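Local coordinates for ATP-dependent DNA helicase (Mycobacterium smegmatis, PDB 5V9X), which probably couples ATP hydrolysis to 3'-to-5' movement along a single DNA strand, unwinding RNA:DNA duplexes, at residues A35-T43 with G123-L133. Residues are numbered along the deposited sequence; the frame is centred on the assembly and turned at random.
Sequences ALTREWFTT and GITRVAERHGL
The carboxylate of E39 meets the imidazole of H131 at the ring edge, the two planes 24° apart, while CG of R130 lies over one face of that ring. H131 NE2 donates to E39 OE1 at 2.7 Å (134° at the hydrogen), on the syn side but tilted out of the carboxylate plane, the oxygen staying close to the ring plane. R130 NE adds a weak, salt-bridging bond to the same oxygen, which lies at the edge of the R130 guanidinium. E39 reaches both with CG anti to the backbone N and an extended chain. One turn on from E39 and one back from R130, R126 NH2 donates to T43 OG1 at 3.0 Å, close to the guanidinium plane; CG2 of V127 lies over the rim of one face of this group, and T43 OG1 in turn bonds to W40 O. The W40 indole approaches G123 obliquely, its CD1 3.3 Å from G123 CA, where no side chain keeps the ring off the backbone. Beside these polar pairs, V127 spreads its methyls, CG1 against L36 CD2 and CG2 against W40 CB, and L36 CD1 packs on A128 CB (3.6 Å) and L133 CD1. L133 belongs to the Schellman motif ending its helix: its N bonds to A128 O, and G132, at positive phi, is C-prime. I124 CD1 touches T37, whose hydroxyl bonds to D85. The helix segments cross at 117°, 8.7 Å apart, joining helix 35-44 to helix 118-130 of the first RecA-like domain; helix 75-88 packs against T37, W40 and F41, and F41 touches the bound AMP-PNP.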
loop_
_atom_site.group_PDB
_atom_site.type_symbol
_atom_site.label_atom_id
_atom_site.label_comp_id
_atom_site.label_asym_id
_atom_site.label_seq_id
_atom_site.Cartn_x
_atom_site.Cartn_y
_atom_site.Cartn_z
ATOM N N ALA A 35 -15.618 2.746 38.157
ATOM C CA ALA A 35 -17.000 3.211 38.113
ATOM C C ALA A 35 -17.150 4.422 37.197
ATOM O O ALA A 35 -18.165 4.558 36.503
ATOM C CB ALA A 35 -17.494 3.535 39.522
ATOM N N LEU A 36 -16.147 5.303 37.170
ATOM C CA LEU A 36 -16.248 6.519 36.368
ATOM C C LEU A 36 -16.259 6.206 34.877
ATOM O O LEU A 36 -17.136 6.672 34.142
ATOM C CB LEU A 36 -15.099 7.470 36.705
ATOM C CG LEU A 36 -15.004 7.985 38.141
ATOM C CD1 LEU A 36 -13.893 9.015 38.242
ATOM C CD2 LEU A 36 -16.332 8.564 38.611
ATOM N N THR A 37 -15.281 5.427 34.404
ATOM C CA THR A 37 -15.241 5.090 32.985
ATOM C C THR A 37 -16.449 4.258 32.578
ATOM O O THR A 37 -16.959 4.407 31.462
ATOM C CB THR A 37 -13.942 4.351 32.652
ATOM O OG1 THR A 37 -12.824 5.162 33.029
ATOM C CG2 THR A 37 -13.855 4.063 31.165
ATOM N N ARG A 38 -16.932 3.393 33.473
ATOM C CA ARG A 38 -18.142 2.633 33.184
ATOM C C ARG A 38 -19.342 3.556 33.028
ATOM O O ARG A 38 -20.140 3.396 32.096
ATOM C CB ARG A 38 -18.393 1.607 34.292
ATOM C CG ARG A 38 -19.547 0.659 34.010
ATOM C CD ARG A 38 -19.955 -0.132 35.247
ATOM N NE ARG A 38 -18.833 -0.845 35.856
ATOM C CZ ARG A 38 -18.334 -0.567 37.056
ATOM N NH1 ARG A 38 -18.861 0.405 37.787
ATOM N NH2 ARG A 38 -17.313 -1.267 37.534
ATOM N N GLU A 39 -19.480 4.541 33.923
ATOM C CA GLU A 39 -20.626 5.440 33.848
ATOM C C GLU A 39 -20.570 6.305 32.597
ATOM O O GLU A 39 -21.607 6.575 31.982
ATOM C CB GLU A 39 -20.713 6.318 35.097
ATOM C CG GLU A 39 -21.903 7.278 35.069
ATOM C CD GLU A 39 -22.257 7.838 36.432
ATOM O OE1 GLU A 39 -21.650 8.852 36.838
ATOM O OE2 GLU A 39 -23.144 7.262 37.099
ATOM N N TRP A 40 -19.375 6.750 32.201
ATOM C CA TRP A 40 -19.281 7.574 31.001
ATOM C C TRP A 40 -19.688 6.789 29.761
ATOM O O TRP A 40 -20.540 7.239 28.984
ATOM C CB TRP A 40 -17.872 8.129 30.812
ATOM C CG TRP A 40 -17.729 8.633 29.412
ATOM C CD1 TRP A 40 -18.240 9.792 28.908
ATOM C CD2 TRP A 40 -17.094 7.964 28.314
ATOM N NE1 TRP A 40 -17.938 9.903 27.573
ATOM C CE2 TRP A 40 -17.238 8.792 27.183
ATOM C CE3 TRP A 40 -16.410 6.752 28.181
ATOM C CZ2 TRP A 40 -16.723 8.446 25.935
ATOM C CZ3 TRP A 40 -15.897 6.412 26.942
ATOM C CH2 TRP A 40 -16.054 7.256 25.836
ATOM N N PHE A 41 -19.075 5.620 29.550
ATOM C CA PHE A 41 -19.361 4.842 28.349
ATOM C C PHE A 41 -20.841 4.494 28.250
ATOM O O PHE A 41 -21.385 4.411 27.143
ATOM C CB PHE A 41 -18.508 3.571 28.326
ATOM C CG PHE A 41 -18.525 2.851 27.004
ATOM C CD1 PHE A 41 -19.524 1.937 26.705
ATOM C CD2 PHE A 41 -17.541 3.090 26.059
ATOM C CE1 PHE A 41 -19.544 1.282 25.490
ATOM C CE2 PHE A 41 -17.554 2.432 24.841
ATOM C CZ PHE A 41 -18.557 1.528 24.557
ATOM N N THR A 42 -21.507 4.301 29.390
ATOM C CA THR A 42 -22.937 4.013 29.369
ATOM C C THR A 42 -23.740 5.227 28.914
ATOM O O THR A 42 -24.722 5.087 28.176
ATOM C CB THR A 42 -23.394 3.543 30.751
ATOM O OG1 THR A 42 -22.779 2.285 31.052
ATOM C CG2 THR A 42 -24.903 3.378 30.798
ATOM N N THR A 43 -23.335 6.426 29.332
ATOM C CA THR A 43 -24.033 7.635 28.915
ATOM C C THR A 43 -23.666 8.075 27.504
ATOM O O THR A 43 -24.319 8.977 26.965
ATOM C CB THR A 43 -23.750 8.784 29.891
ATOM O OG1 THR A 43 -22.357 9.115 29.857
ATOM C CG2 THR A 43 -24.139 8.392 31.307
ATOM N N GLY A 123 -15.390 13.147 28.888
ATOM C CA GLY A 123 -16.470 12.462 29.581
ATOM C C GLY A 123 -16.063 11.931 30.942
ATOM O O GLY A 123 -16.837 12.012 31.902
ATOM N N ILE A 124 -14.855 11.365 31.039
ATOM C CA ILE A 124 -14.341 10.926 32.334
ATOM C C ILE A 124 -14.333 12.089 33.313
ATOM O O ILE A 124 -14.725 11.948 34.478
ATOM C CB ILE A 124 -12.935 10.316 32.180
ATOM C CG1 ILE A 124 -12.933 9.175 31.158
ATOM C CG2 ILE A 124 -12.416 9.827 33.527
ATOM C CD1 ILE A 124 -13.783 8.008 31.548
ATOM N N THR A 125 -13.906 13.264 32.842
ATOM C CA THR A 125 -13.865 14.451 33.688
ATOM C C THR A 125 -15.261 14.846 34.152
ATOM O O THR A 125 -15.476 15.143 35.333
ATOM C CB THR A 125 -13.211 15.602 32.924
ATOM O OG1 THR A 125 -11.880 15.229 32.544
ATOM C CG2 THR A 125 -13.168 16.866 33.776
ATOM N N ARG A 126 -16.223 14.867 33.225
ATOM C CA ARG A 126 -17.593 15.216 33.581
ATOM C C ARG A 126 -18.153 14.252 34.619
ATOM O O ARG A 126 -18.812 14.672 35.579
ATOM C CB ARG A 126 -18.464 15.231 32.323
ATOM C CG ARG A 126 -19.836 15.864 32.497
ATOM C CD ARG A 126 -20.913 14.814 32.700
ATOM N NE ARG A 126 -20.956 13.864 31.594
ATOM C CZ ARG A 126 -21.640 12.725 31.614
ATOM N NH1 ARG A 126 -22.340 12.390 32.690
ATOM N NH2 ARG A 126 -21.620 11.920 30.562
ATOM N N VAL A 127 -17.885 12.955 34.454
ATOM C CA VAL A 127 -18.393 11.962 35.395
ATOM C C VAL A 127 -17.650 12.047 36.724
ATOM O O VAL A 127 -18.264 11.971 37.797
ATOM C CB VAL A 127 -18.298 10.555 34.775
ATOM C CG1 VAL A 127 -18.661 9.494 35.798
ATOM C CG2 VAL A 127 -19.206 10.457 33.557
ATOM N N ALA A 128 -16.324 12.206 36.677
ATOM C CA ALA A 128 -15.537 12.327 37.901
ATOM C C ALA A 128 -16.034 13.475 38.767
ATOM O O ALA A 128 -16.221 13.324 39.980
ATOM C CB ALA A 128 -14.060 12.524 37.557
ATOM N N GLU A 129 -16.263 14.636 38.153
ATOM C CA GLU A 129 -16.713 15.801 38.905
ATOM C C GLU A 129 -18.185 15.705 39.285
ATOM O O GLU A 129 -18.590 16.264 40.312
ATOM C CB GLU A 129 -16.439 17.074 38.103
ATOM C CG GLU A 129 -14.960 17.282 37.813
ATOM C CD GLU A 129 -14.680 18.551 37.034
ATOM O OE1 GLU A 129 -15.641 19.177 36.541
ATOM O OE2 GLU A 129 -13.491 18.922 36.918
ATOM N N ARG A 130 -18.993 15.006 38.483
ATOM C CA ARG A 130 -20.380 14.757 38.865
ATOM C C ARG A 130 -20.468 14.039 40.207
ATOM O O ARG A 130 -21.404 14.277 40.979
ATOM C CB ARG A 130 -21.084 13.946 37.774
ATOM C CG ARG A 130 -22.438 13.365 38.177
ATOM C CD ARG A 130 -23.038 12.524 37.058
ATOM N NE ARG A 130 -23.874 11.438 37.566
ATOM C CZ ARG A 130 -25.181 11.538 37.787
ATOM N NH1 ARG A 130 -25.812 12.678 37.549
ATOM N NH2 ARG A 130 -25.859 10.497 38.249
ATOM N N HIS A 131 -19.498 13.177 40.511
ATOM C CA HIS A 131 -19.483 12.416 41.752
ATOM C C HIS A 131 -18.530 13.001 42.791
ATOM O O HIS A 131 -18.200 12.324 43.770
ATOM C CB HIS A 131 -19.131 10.954 41.466
ATOM C CG HIS A 131 -20.240 10.186 40.817
ATOM N ND1 HIS A 131 -21.332 9.722 41.519
ATOM C CD2 HIS A 131 -20.429 9.803 39.533
ATOM C CE1 HIS A 131 -22.145 9.086 40.695
ATOM N NE2 HIS A 131 -21.620 9.122 39.483
ATOM N N GLY A 132 -18.086 14.243 42.602
ATOM C CA GLY A 132 -17.251 14.918 43.574
ATOM C C GLY A 132 -15.785 14.546 43.550
ATOM O O GLY A 132 -15.019 15.075 44.366
ATOM N N LEU A 133 -15.366 13.666 42.649
ATOM C CA LEU A 133 -13.981 13.231 42.591
ATOM C C LEU A 133 -13.135 14.231 41.807
ATOM O O LEU A 133 -13.658 15.013 41.011
ATOM C CB LEU A 133 -13.897 11.849 41.949
ATOM C CG LEU A 133 -14.710 10.742 42.621
ATOM C CD1 LEU A 133 -14.481 9.410 41.927
ATOM C CD2 LEU A 133 -14.374 10.645 44.101
#